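Local coordinates for protein DNA primase (Aquifex aeolicus, PDB 2AU3) that probably synthesises the short RNA primers that DNA polymerase extends during DNA replication, using a zinc-binding domain and a TOPRIM-containing RNA polymerase core, at residues G233-E236 / A237-Y240; F254-L257 / R258-E262; A280-L283 / S284-K288; K338-L341 / R342-I345. All coordinates share one frame; numbering follows the deposited sequence.

How the contacts relate
Contacts 1 to 4 follow one another along the chain, each a local contact within one helix or at its end. Contacts 1, 2 and 3 belong to helices 234-244, 253-261 and 277-284, which lie round the mixed sheet of the TOPRIM region, and contact 4 belongs to helix 338-347. Contact 1 sits between two neighbours: its centre is about 13 Å from that of contact 2 and about 12 Å from that of contact 3, and it touches both. Contact 2 also touches contact 4, their centres about 13 Å apart. Contacts 3 and 4, centres about 23 Å apart, do not touch. The packing thus runs from helix to helix, and contact 2 also carries Asp255, close to predicted magnesium-binding residues.

Contact 1 of 4, residues G233-E236 / A237-Y240; sequences GLYE and AKEY
The backbone NH of Ala237 lies between two carbonyl oxygens: its N is 2.7 Å from Gly233 O, nearly in line with that C=O bond, and makes a second, weak bond to Leu234 O. Leu234 O in turn takes a weak bond from Lys238 N. On the following turn water enters the backbone. The carbonyl of Tyr235 accepts a hydrogen bond from a water 2.8 Å from its O, and the same water accepts from Glu239 N, bridging a place where the helical bond is missing. A second water donates to Glu236 O at 2.7 Å and also to Glu239 OE2. This is the first turn of helix 234-244, with Gly233 as its N-cap directly after strand 231-232, and the hydrated kink lies where the N atoms of Glu239 and Tyr240 lack bonds to the preceding turn. With chi1 at 59°, Lys238 CG is flanked by both its own N and C, and from there the extended chain runs slantwise past the Tyr235 ring, bringing NZ to 4.1 Å from Tyr235 CD2. The ammonium end is held by the carbonyl O of Pro196. Tyr240 turns the edge of its ring to the same backbone oxygen that the second water uses, with CD2 3.5 Å from Glu236 O. On the same flank as Lys238, Leu234 packs against Phe286 and Pro196.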
loop_
_atom_site.group_PDB
_atom_site.type_symbol
_atom_site.label_atom_id
_atom_site.label_comp_id
_atom_site.label_asym_id
_atom_site.label_seq_id
_atom_site.Cartn_x
_atom_site.Cartn_y
_atom_site.Cartn_z
ATOM N N GLY A 233 -0.026 -1.320 0.383
ATOM C CA GLY A 233 1.049 -1.841 1.189
ATOM C C GLY A 233 2.095 -2.661 0.446
ATOM O O GLY A 233 3.114 -3.015 1.027
ATOM N N LEU A 234 1.871 -2.976 -0.827
ATOM C CA LEU A 234 2.840 -3.801 -1.541
ATOM C C LEU A 234 4.266 -3.218 -1.535
ATOM O O LEU A 234 5.237 -3.928 -1.238
ATOM C CB LEU A 234 2.365 -4.134 -2.954
ATOM C CG LEU A 234 3.123 -5.189 -3.727
ATOM C CD1 LEU A 234 3.142 -6.540 -2.973
ATOM C CD2 LEU A 234 2.441 -5.332 -5.087
ATOM N N TYR A 235 4.381 -1.919 -1.798
ATOM C CA TYR A 235 5.675 -1.267 -1.826
ATOM C C TYR A 235 6.366 -1.432 -0.457
ATOM O O TYR A 235 7.546 -1.786 -0.363
ATOM C CB TYR A 235 5.505 0.220 -2.142
ATOM C CG TYR A 235 6.766 1.017 -1.907
ATOM C CD1 TYR A 235 6.842 1.944 -0.869
ATOM C CD2 TYR A 235 7.893 0.850 -2.738
ATOM C CE1 TYR A 235 8.006 2.703 -0.670
ATOM C CE2 TYR A 235 9.043 1.593 -2.565
ATOM C CZ TYR A 235 9.106 2.501 -1.514
ATOM O OH TYR A 235 10.253 3.243 -1.312
ATOM N N GLU A 236 5.617 -1.186 0.601
ATOM C CA GLU A 236 6.160 -1.307 1.939
ATOM C C GLU A 236 6.398 -2.771 2.390
ATOM O O GLU A 236 7.269 -3.032 3.224
ATOM C CB GLU A 236 5.221 -0.609 2.909
ATOM C CG GLU A 236 5.167 0.898 2.717
ATOM C CD GLU A 236 4.165 1.330 1.638
ATOM O OE1 GLU A 236 3.518 0.448 1.016
ATOM O OE2 GLU A 236 4.024 2.558 1.410
ATOM N N ALA A 237 5.622 -3.700 1.839
ATOM C CA ALA A 237 5.613 -5.092 2.298
ATOM C C ALA A 237 6.587 -6.004 1.553
ATOM O O ALA A 237 6.963 -7.048 2.074
ATOM C CB ALA A 237 4.193 -5.674 2.202
ATOM N N LYS A 238 6.976 -5.635 0.334
ATOM C CA LYS A 238 7.500 -6.642 -0.602
ATOM C C LYS A 238 8.818 -7.269 -0.122
ATOM O O LYS A 238 9.069 -8.435 -0.344
ATOM C CB LYS A 238 7.624 -6.075 -2.035
ATOM C CG LYS A 238 8.523 -4.870 -2.156
ATOM C CD LYS A 238 8.422 -4.205 -3.522
ATOM C CE LYS A 238 9.286 -2.932 -3.554
ATOM N NZ LYS A 238 9.330 -2.318 -4.923
ATOM N N GLU A 239 9.643 -6.493 0.569
ATOM C CA GLU A 239 10.896 -7.041 1.099
ATOM C C GLU A 239 10.622 -8.034 2.256
ATOM O O GLU A 239 11.263 -9.058 2.360
ATOM C CB GLU A 239 11.863 -5.918 1.500
ATOM C CG GLU A 239 11.511 -5.209 2.818
ATOM C CD GLU A 239 12.317 -3.927 3.019
ATOM O OE1 GLU A 239 13.352 -3.769 2.330
ATOM O OE2 GLU A 239 11.934 -3.071 3.847
ATOM N N TYR A 240 9.620 -7.753 3.075
ATOM C CA TYR A 240 9.225 -8.699 4.136
ATOM C C TYR A 240 8.576 -9.964 3.592
ATOM O O TYR A 240 8.868 -11.088 4.053
ATOM C CB TYR A 240 8.318 -7.985 5.155
ATOM C CG TYR A 240 8.999 -6.748 5.717
ATOM C CD1 TYR A 240 10.032 -6.870 6.652
ATOM C CD2 TYR A 240 8.684 -5.466 5.234
ATOM C CE1 TYR A 240 10.688 -5.735 7.154
ATOM C CE2 TYR A 240 9.312 -4.326 5.739
ATOM C CZ TYR A 240 10.314 -4.467 6.706
ATOM O OH TYR A 240 10.972 -3.370 7.178
HETATM O O HOH W 1 9.575 -3.310 0.862
HETATM O O HOH W 2 9.268 -1.292 3.880
#

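Contact 2 of 4, residues F254-L257 / R258-E262; sequences FDLL and RLFSE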
loop_
_atom_site.group_PDB
_atom_site.type_symbol
_atom_site.label_atom_id
_atom_site.label_comp_id
_atom_site.label_asym_id
_atom_site.label_seq_id
_atom_site.Cartn_x
_atom_site.Cartn_y
_atom_site.Cartn_z
ATOM N N PHE A 254 -6.821 0.005 7.199
ATOM C CA PHE A 254 -6.718 0.160 8.648
ATOM C C PHE A 254 -6.185 -1.138 9.254
ATOM O O PHE A 254 -5.325 -1.100 10.090
ATOM C CB PHE A 254 -8.077 0.565 9.279
ATOM C CG PHE A 254 -8.098 0.503 10.771
ATOM C CD1 PHE A 254 -7.474 1.485 11.534
ATOM C CD2 PHE A 254 -8.740 -0.555 11.424
ATOM C CE1 PHE A 254 -7.484 1.423 12.916
ATOM C CE2 PHE A 254 -8.752 -0.633 12.812
ATOM C CZ PHE A 254 -8.125 0.354 13.562
ATOM N N ASP A 255 -6.667 -2.287 8.799
ATOM C CA ASP A 255 -6.109 -3.560 9.297
ATOM C C ASP A 255 -4.629 -3.651 8.968
ATOM O O ASP A 255 -3.866 -4.204 9.732
ATOM C CB ASP A 255 -6.812 -4.767 8.662
ATOM C CG ASP A 255 -8.309 -4.592 8.566
ATOM O OD1 ASP A 255 -8.986 -4.783 9.592
ATOM O OD2 ASP A 255 -8.895 -4.274 7.494
ATOM N N LEU A 256 -4.237 -3.157 7.792
ATOM C CA LEU A 256 -2.858 -3.286 7.391
ATOM C C LEU A 256 -1.997 -2.382 8.277
ATOM O O LEU A 256 -0.950 -2.798 8.778
ATOM C CB LEU A 256 -2.659 -2.905 5.902
ATOM C CG LEU A 256 -1.239 -3.126 5.335
ATOM C CD1 LEU A 256 -1.348 -3.530 3.859
ATOM C CD2 LEU A 256 -0.316 -1.899 5.467
ATOM N N LEU A 257 -2.453 -1.137 8.462
ATOM C CA LEU A 257 -1.694 -0.164 9.224
ATOM C C LEU A 257 -1.504 -0.632 10.654
ATOM O O LEU A 257 -0.441 -0.408 11.242
ATOM C CB LEU A 257 -2.384 1.182 9.190
ATOM C CG LEU A 257 -2.386 1.802 7.801
ATOM C CD1 LEU A 257 -3.149 3.099 7.823
ATOM C CD2 LEU A 257 -0.945 2.009 7.375
ATOM N N ARG A 258 -2.521 -1.312 11.188
ATOM C CA ARG A 258 -2.471 -1.888 12.523
ATOM C C ARG A 258 -1.465 -3.017 12.627
ATOM O O ARG A 258 -0.686 -3.048 13.564
ATOM C CB ARG A 258 -3.850 -2.419 12.943
ATOM C CG ARG A 258 -4.799 -1.331 13.403
ATOM C CD ARG A 258 -4.390 -0.678 14.722
ATOM N NE ARG A 258 -4.718 -1.563 15.832
ATOM C CZ ARG A 258 -3.857 -1.989 16.747
ATOM N NH1 ARG A 258 -2.595 -1.613 16.728
ATOM N NH2 ARG A 258 -4.265 -2.793 17.697
ATOM N N LEU A 259 -1.512 -3.973 11.697
ATOM C CA LEU A 259 -0.533 -5.077 11.720
ATOM C C LEU A 259 0.902 -4.544 11.598
ATOM O O LEU A 259 1.808 -4.934 12.365
ATOM C CB LEU A 259 -0.862 -6.112 10.625
ATOM C CG LEU A 259 -1.639 -7.371 11.063
ATOM C CD1 LEU A 259 -3.048 -7.032 11.540
ATOM C CD2 LEU A 259 -1.704 -8.355 9.875
ATOM N N PHE A 260 1.105 -3.588 10.683
ATOM C CA PHE A 260 2.420 -2.923 10.533
ATOM C C PHE A 260 2.826 -2.189 11.831
ATOM O O PHE A 260 3.999 -2.196 12.205
ATOM C CB PHE A 260 2.382 -1.893 9.410
ATOM C CG PHE A 260 3.272 -2.208 8.276
ATOM C CD1 PHE A 260 2.799 -2.966 7.213
ATOM C CD2 PHE A 260 4.578 -1.771 8.265
ATOM C CE1 PHE A 260 3.644 -3.270 6.163
ATOM C CE2 PHE A 260 5.414 -2.064 7.210
ATOM C CZ PHE A 260 4.934 -2.811 6.158
ATOM N N SER A 261 1.867 -1.557 12.495
ATOM C CA SER A 261 2.103 -0.946 13.814
ATOM C C SER A 261 2.602 -1.957 14.829
ATOM O O SER A 261 3.307 -1.608 15.776
ATOM C CB SER A 261 0.835 -0.255 14.328
ATOM O OG SER A 261 0.497 0.866 13.510
ATOM N N GLU A 262 2.250 -3.221 14.636
ATOM C CA GLU A 262 2.626 -4.245 15.597
ATOM C C GLU A 262 3.821 -5.052 15.098
ATOM O O GLU A 262 4.138 -6.104 15.648
ATOM C CB GLU A 262 1.423 -5.164 15.871
ATOM C CG GLU A 262 0.177 -4.450 16.408
ATOM C CD GLU A 262 0.363 -3.837 17.795
ATOM O OE1 GLU A 262 1.319 -4.220 18.491
ATOM O OE2 GLU A 262 -0.454 -2.954 18.185
#
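Arg258 lays its aliphatic stem over one face of the Phe254 ring, with CG 4.0 Å from the ring centroid and displaced toward the rim, a CH-pi contact one turn apart on helix 253-261. This helix is the crossover of the beta-alpha-beta unit formed with strands 247-249 and 267-270 in the TOPRIM fold, and Asp255 on it lies close to Glu251 and Asp295, predicted magnesium ligands. Phe254 CG is anti to the backbone N (chi1 170°), which sets the ring alongside the arginine chain, both pointing the same way. Bends at chi2 and chi3 then turn the guanidinium 52° from the ring plane. There NH1 forms a salt bridge with Glu262, 2.9 Å from OE2, which lies near the guanidinium plane and uses its anti lone pair, while NE pairs with Asp330 of helix 329-336. Replacing Arg258 with an alanine would probably leave the carboxylates of Glu262 and Asp330 without their cationic mate and uncover this face of the Phe254 ring. Elsewhere along the helix, Leu256 and Phe260 run side by side, CD2 of the leucine 3.7 Å from CD1 of the phenylalanine, and the ring also meets Phe143 edge-to-face. Near the C-terminal end of the helix, the carbonyl of Leu257 is gripped twice by one residue: Ser261 N and Ser261 OG reach Leu257 O from opposite faces of its plane, the hydroxyl at 2.8 Å.

Contact 3 of 4, residues A280-L283 / S284-K288; sequences ANLL and SKFTK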
loop_
_atom_site.group_PDB
_atom_site.type_symbol
_atom_site.label_atom_id
_atom_site.label_comp_id
_atom_site.label_asym_id
_atom_site.label_seq_id
_atom_site.Cartn_x
_atom_site.Cartn_y
_atom_site.Cartn_z
ATOM N N ALA A 280 -4.795 -10.577 -7.176
ATOM C CA ALA A 280 -4.286 -11.914 -6.863
ATOM C C ALA A 280 -3.109 -12.294 -7.796
ATOM O O ALA A 280 -2.090 -12.786 -7.327
ATOM C CB ALA A 280 -5.387 -12.938 -6.909
ATOM N N ASN A 281 -3.256 -12.052 -9.101
ATOM C CA ASN A 281 -2.164 -12.220 -10.068
ATOM C C ASN A 281 -0.932 -11.415 -9.638
ATOM O O ASN A 281 0.169 -11.938 -9.620
ATOM C CB ASN A 281 -2.573 -11.753 -11.481
ATOM C CG ASN A 281 -3.654 -12.647 -12.144
ATOM O OD1 ASN A 281 -4.184 -12.296 -13.188
ATOM N ND2 ASN A 281 -3.984 -13.767 -11.525
ATOM N N LEU A 282 -1.116 -10.121 -9.343
ATOM C CA LEU A 282 -0.005 -9.279 -8.906
ATOM C C LEU A 282 0.661 -9.854 -7.643
ATOM O O LEU A 282 1.892 -9.991 -7.569
ATOM C CB LEU A 282 -0.467 -7.825 -8.681
ATOM C CG LEU A 282 0.528 -6.881 -7.980
ATOM C CD1 LEU A 282 1.745 -6.555 -8.911
ATOM C CD2 LEU A 282 -0.191 -5.574 -7.532
ATOM N N LEU A 283 -0.145 -10.227 -6.654
ATOM C CA LEU A 283 0.431 -10.803 -5.432
ATOM C C LEU A 283 1.282 -12.036 -5.745
ATOM O O LEU A 283 2.367 -12.205 -5.161
ATOM C CB LEU A 283 -0.670 -11.152 -4.414
ATOM C CG LEU A 283 -0.298 -11.615 -2.996
ATOM C CD1 LEU A 283 0.835 -10.787 -2.368
ATOM C CD2 LEU A 283 -1.566 -11.603 -2.076
ATOM N N SER A 284 0.816 -12.868 -6.685
ATOM C CA SER A 284 1.516 -14.112 -7.036
ATOM C C SER A 284 2.920 -13.892 -7.600
ATOM O O SER A 284 3.765 -14.777 -7.524
ATOM C CB SER A 284 0.709 -14.956 -7.997
ATOM O OG SER A 284 0.669 -14.349 -9.275
ATOM N N LYS A 285 3.164 -12.719 -8.153
ATOM C CA LYS A 285 4.514 -12.353 -8.591
ATOM C C LYS A 285 5.483 -12.166 -7.411
ATOM O O LYS A 285 6.709 -12.133 -7.618
ATOM C CB LYS A 285 4.491 -11.069 -9.450
ATOM C CG LYS A 285 3.550 -11.097 -10.646
ATOM C CD LYS A 285 3.773 -9.817 -11.494
ATOM C CE LYS A 285 2.685 -9.587 -12.552
ATOM N NZ LYS A 285 2.355 -8.106 -12.753
ATOM N N PHE A 286 4.968 -12.042 -6.183
ATOM C CA PHE A 286 5.858 -11.809 -5.018
ATOM C C PHE A 286 5.922 -12.979 -4.085
ATOM O O PHE A 286 6.862 -13.103 -3.293
ATOM C CB PHE A 286 5.454 -10.556 -4.237
ATOM C CG PHE A 286 5.585 -9.304 -5.042
ATOM C CD1 PHE A 286 6.736 -8.528 -4.952
ATOM C CD2 PHE A 286 4.600 -8.949 -5.960
ATOM C CE1 PHE A 286 6.897 -7.379 -5.739
ATOM C CE2 PHE A 286 4.752 -7.821 -6.744
ATOM C CZ PHE A 286 5.901 -7.027 -6.628
ATOM N N THR A 287 4.917 -13.831 -4.158
ATOM C CA THR A 287 4.837 -14.953 -3.256
ATOM C C THR A 287 3.906 -16.046 -3.762
ATOM O O THR A 287 2.988 -15.778 -4.541
ATOM C CB THR A 287 4.383 -14.469 -1.861
ATOM O OG1 THR A 287 4.528 -15.540 -0.924
ATOM C CG2 THR A 287 2.855 -14.129 -1.855
ATOM N N LYS A 288 4.134 -17.268 -3.302
ATOM C CA LYS A 288 3.242 -18.365 -3.639
ATOM C C LYS A 288 2.534 -18.922 -2.404
ATOM O O LYS A 288 1.928 -19.994 -2.470
ATOM C CB LYS A 288 4.000 -19.492 -4.400
ATOM C CG LYS A 288 4.677 -19.041 -5.681
ATOM C CD LYS A 288 3.731 -18.364 -6.681
ATOM C CE LYS A 288 4.522 -17.861 -7.904
ATOM N NZ LYS A 288 3.635 -17.423 -9.037
#
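Leu282 and Phe286 cross obliquely, the leucine methyl CD1 coming to 3.9 Å from ring atom CE2. The ring presents its edge to the backbone as well, its CD2 3.3 Å from Leu282 O, which lies close to the ring plane. Phe286 CG is anti to its carbonyl carbon (chi1 -63°), a setting that swings the ring back past the preceding turn. Lys285 approaches the same leucine at about a right angle, its NZ 4.2 Å from Leu282 CD1. Leu283 and Thr287, by contrast, lie side by side and point the same way, with CD1 of the leucine 3.9 Å from CG2 of the threonine; both pack on Ala247 of strand 247-249. Between these pairs, Leu283 O takes two backbone bonds: Thr287 N arrives in the carbonyl plane, whereas Phe286 N, at 2.8 Å, comes from above it. Ser284 turns its hydroxyl back to the helix, OG 2.5 Å from Asn281 O, a hydrogen bond so short that its exact length is doubtful. Leu282 and Phe286 also rest on Leu234 of helix 234-244. Helix 277-284 passes through a short loop into strand 289-293, a helix-to-strand connection of the alpha/beta TOPRIM fold.

Contact 4 of 4, residues K338-L341 / R342-I345; sequences KEEL and RRLI
Leu341 and Ile345 meet one turn apart at a slant, the CG of the leucine 3.9 Å from CD1 of the isoleucine. Ile345 CG1 is anti to its carbonyl carbon (chi1 -73°), which folds the longer branch back over the preceding turn, where CG1 itself lies 3.2 Å from Leu341 O. Leu344 adds a looser apolar contact, its CD2 4.4 Å from Leu341 CD1. The backbone fixes this spacing through regular helical bonds, among them Ile345 N to Leu341 O at 3.0 Å and Leu344 N to Glu340 O at 2.8 Å. Farther out, Leu341 packs on Phe332 and Ile333 of helix 329-336 and on Leu259 of helix 253-261, while Leu344 and Ile345 rest on Val321 of the edge strand 317-321. With an alanine in place of Leu341, the tip of Ile345 would probably lose its leucine partner and a gap would open toward helices 329-336 and 253-261. The exposed side of helix 338-347 is charged: Glu339 OE1 lies 4.2 Å from Arg342 NE but well out of the guanidinium plane, so that no N-H is directed at it. The helix is therefore amphipathic: its inner side packs through apolar chains, while on the outer side Glu339 and Arg342 probably attract each other only loosely, without a salt bridge.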
loop_
_atom_site.group_PDB
_atom_site.type_symbol
_atom_site.label_atom_id
_atom_site.label_comp_id
_atom_site.label_asym_id
_atom_site.label_seq_id
_atom_site.Cartn_x
_atom_site.Cartn_y
_atom_site.Cartn_z
ATOM N N LYS A 338 0.003 -8.751 19.907
ATOM C CA LYS A 338 0.582 -9.009 18.592
ATOM C C LYS A 338 1.189 -10.390 18.442
ATOM O O LYS A 338 1.161 -10.956 17.376
ATOM C CB LYS A 338 1.643 -7.921 18.247
ATOM C CG LYS A 338 2.899 -7.993 19.101
ATOM C CD LYS A 338 3.903 -6.880 18.783
ATOM C CE LYS A 338 4.992 -6.759 19.860
ATOM N NZ LYS A 338 5.453 -5.333 20.013
ATOM N N GLU A 339 1.771 -10.931 19.506
ATOM C CA GLU A 339 2.472 -12.201 19.377
ATOM C C GLU A 339 1.481 -13.354 19.219
ATOM O O GLU A 339 1.710 -14.275 18.434
ATOM C CB GLU A 339 3.442 -12.419 20.546
ATOM C CG GLU A 339 4.318 -13.666 20.391
ATOM C CD GLU A 339 5.043 -13.741 19.046
ATOM O OE1 GLU A 339 5.677 -12.725 18.626
ATOM O OE2 GLU A 339 4.976 -14.816 18.414
ATOM N N GLU A 340 0.363 -13.295 19.944
ATOM C CA GLU A 340 -0.686 -14.281 19.748
ATOM C C GLU A 340 -1.246 -14.245 18.326
ATOM O O GLU A 340 -1.578 -15.277 17.789
ATOM C CB GLU A 340 -1.813 -14.115 20.765
ATOM C CG GLU A 340 -2.716 -15.348 20.909
ATOM C CD GLU A 340 -1.938 -16.659 21.011
ATOM O OE1 GLU A 340 -0.882 -16.700 21.669
ATOM O OE2 GLU A 340 -2.377 -17.655 20.421
ATOM N N LEU A 341 -1.353 -13.061 17.712
ATOM C CA LEU A 341 -1.817 -13.022 16.325
ATOM C C LEU A 341 -0.812 -13.726 15.393
ATOM O O LEU A 341 -1.200 -14.482 14.511
ATOM C CB LEU A 341 -2.095 -11.592 15.856
ATOM C CG LEU A 341 -2.532 -11.468 14.404
ATOM C CD1 LEU A 341 -3.823 -12.290 14.161
ATOM C CD2 LEU A 341 -2.720 -9.981 13.945
ATOM N N ARG A 342 0.473 -13.486 15.613
ATOM C CA ARG A 342 1.526 -14.179 14.865
ATOM C C ARG A 342 1.384 -15.688 15.029
ATOM O O ARG A 342 1.445 -16.450 14.037
ATOM C CB ARG A 342 2.907 -13.745 15.347
ATOM C CG ARG A 342 3.469 -12.506 14.701
ATOM C CD ARG A 342 4.994 -12.361 14.842
ATOM N NE ARG A 342 5.378 -10.955 14.838
ATOM C CZ ARG A 342 6.631 -10.498 14.822
ATOM N NH1 ARG A 342 7.667 -11.338 14.786
ATOM N NH2 ARG A 342 6.848 -9.188 14.828
ATOM N N ARG A 343 1.162 -16.124 16.270
ATOM C CA ARG A 343 0.950 -17.535 16.519
ATOM C C ARG A 343 -0.317 -18.097 15.834
ATOM O O ARG A 343 -0.279 -19.196 15.261
ATOM C CB ARG A 343 0.977 -17.833 18.021
ATOM C CG ARG A 343 2.317 -17.406 18.705
ATOM C CD ARG A 343 3.544 -18.215 18.256
ATOM N NE ARG A 343 3.269 -19.661 18.244
ATOM C CZ ARG A 343 3.382 -20.470 19.299
ATOM N NH1 ARG A 343 3.773 -19.996 20.474
ATOM N NH2 ARG A 343 3.086 -21.764 19.178
ATOM N N LEU A 344 -1.429 -17.362 15.900
ATOM C CA LEU A 344 -2.674 -17.785 15.225
ATOM C C LEU A 344 -2.419 -18.004 13.721
ATOM O O LEU A 344 -2.855 -19.003 13.108
ATOM C CB LEU A 344 -3.758 -16.718 15.399
ATOM C CG LEU A 344 -5.144 -17.120 14.821
ATOM C CD1 LEU A 344 -5.725 -18.265 15.647
ATOM C CD2 LEU A 344 -6.103 -15.944 14.815
ATOM N N ILE A 345 -1.725 -17.037 13.132
ATOM C CA ILE A 345 -1.436 -17.055 11.723
ATOM C C ILE A 345 -0.594 -18.297 11.400
ATOM O O ILE A 345 -0.978 -19.115 10.550
ATOM C CB ILE A 345 -0.749 -15.730 11.318
ATOM C CG1 ILE A 345 -1.776 -14.592 11.327
ATOM C CG2 ILE A 345 -0.060 -15.857 9.930
ATOM C CD1 ILE A 345 -1.167 -13.181 11.218
#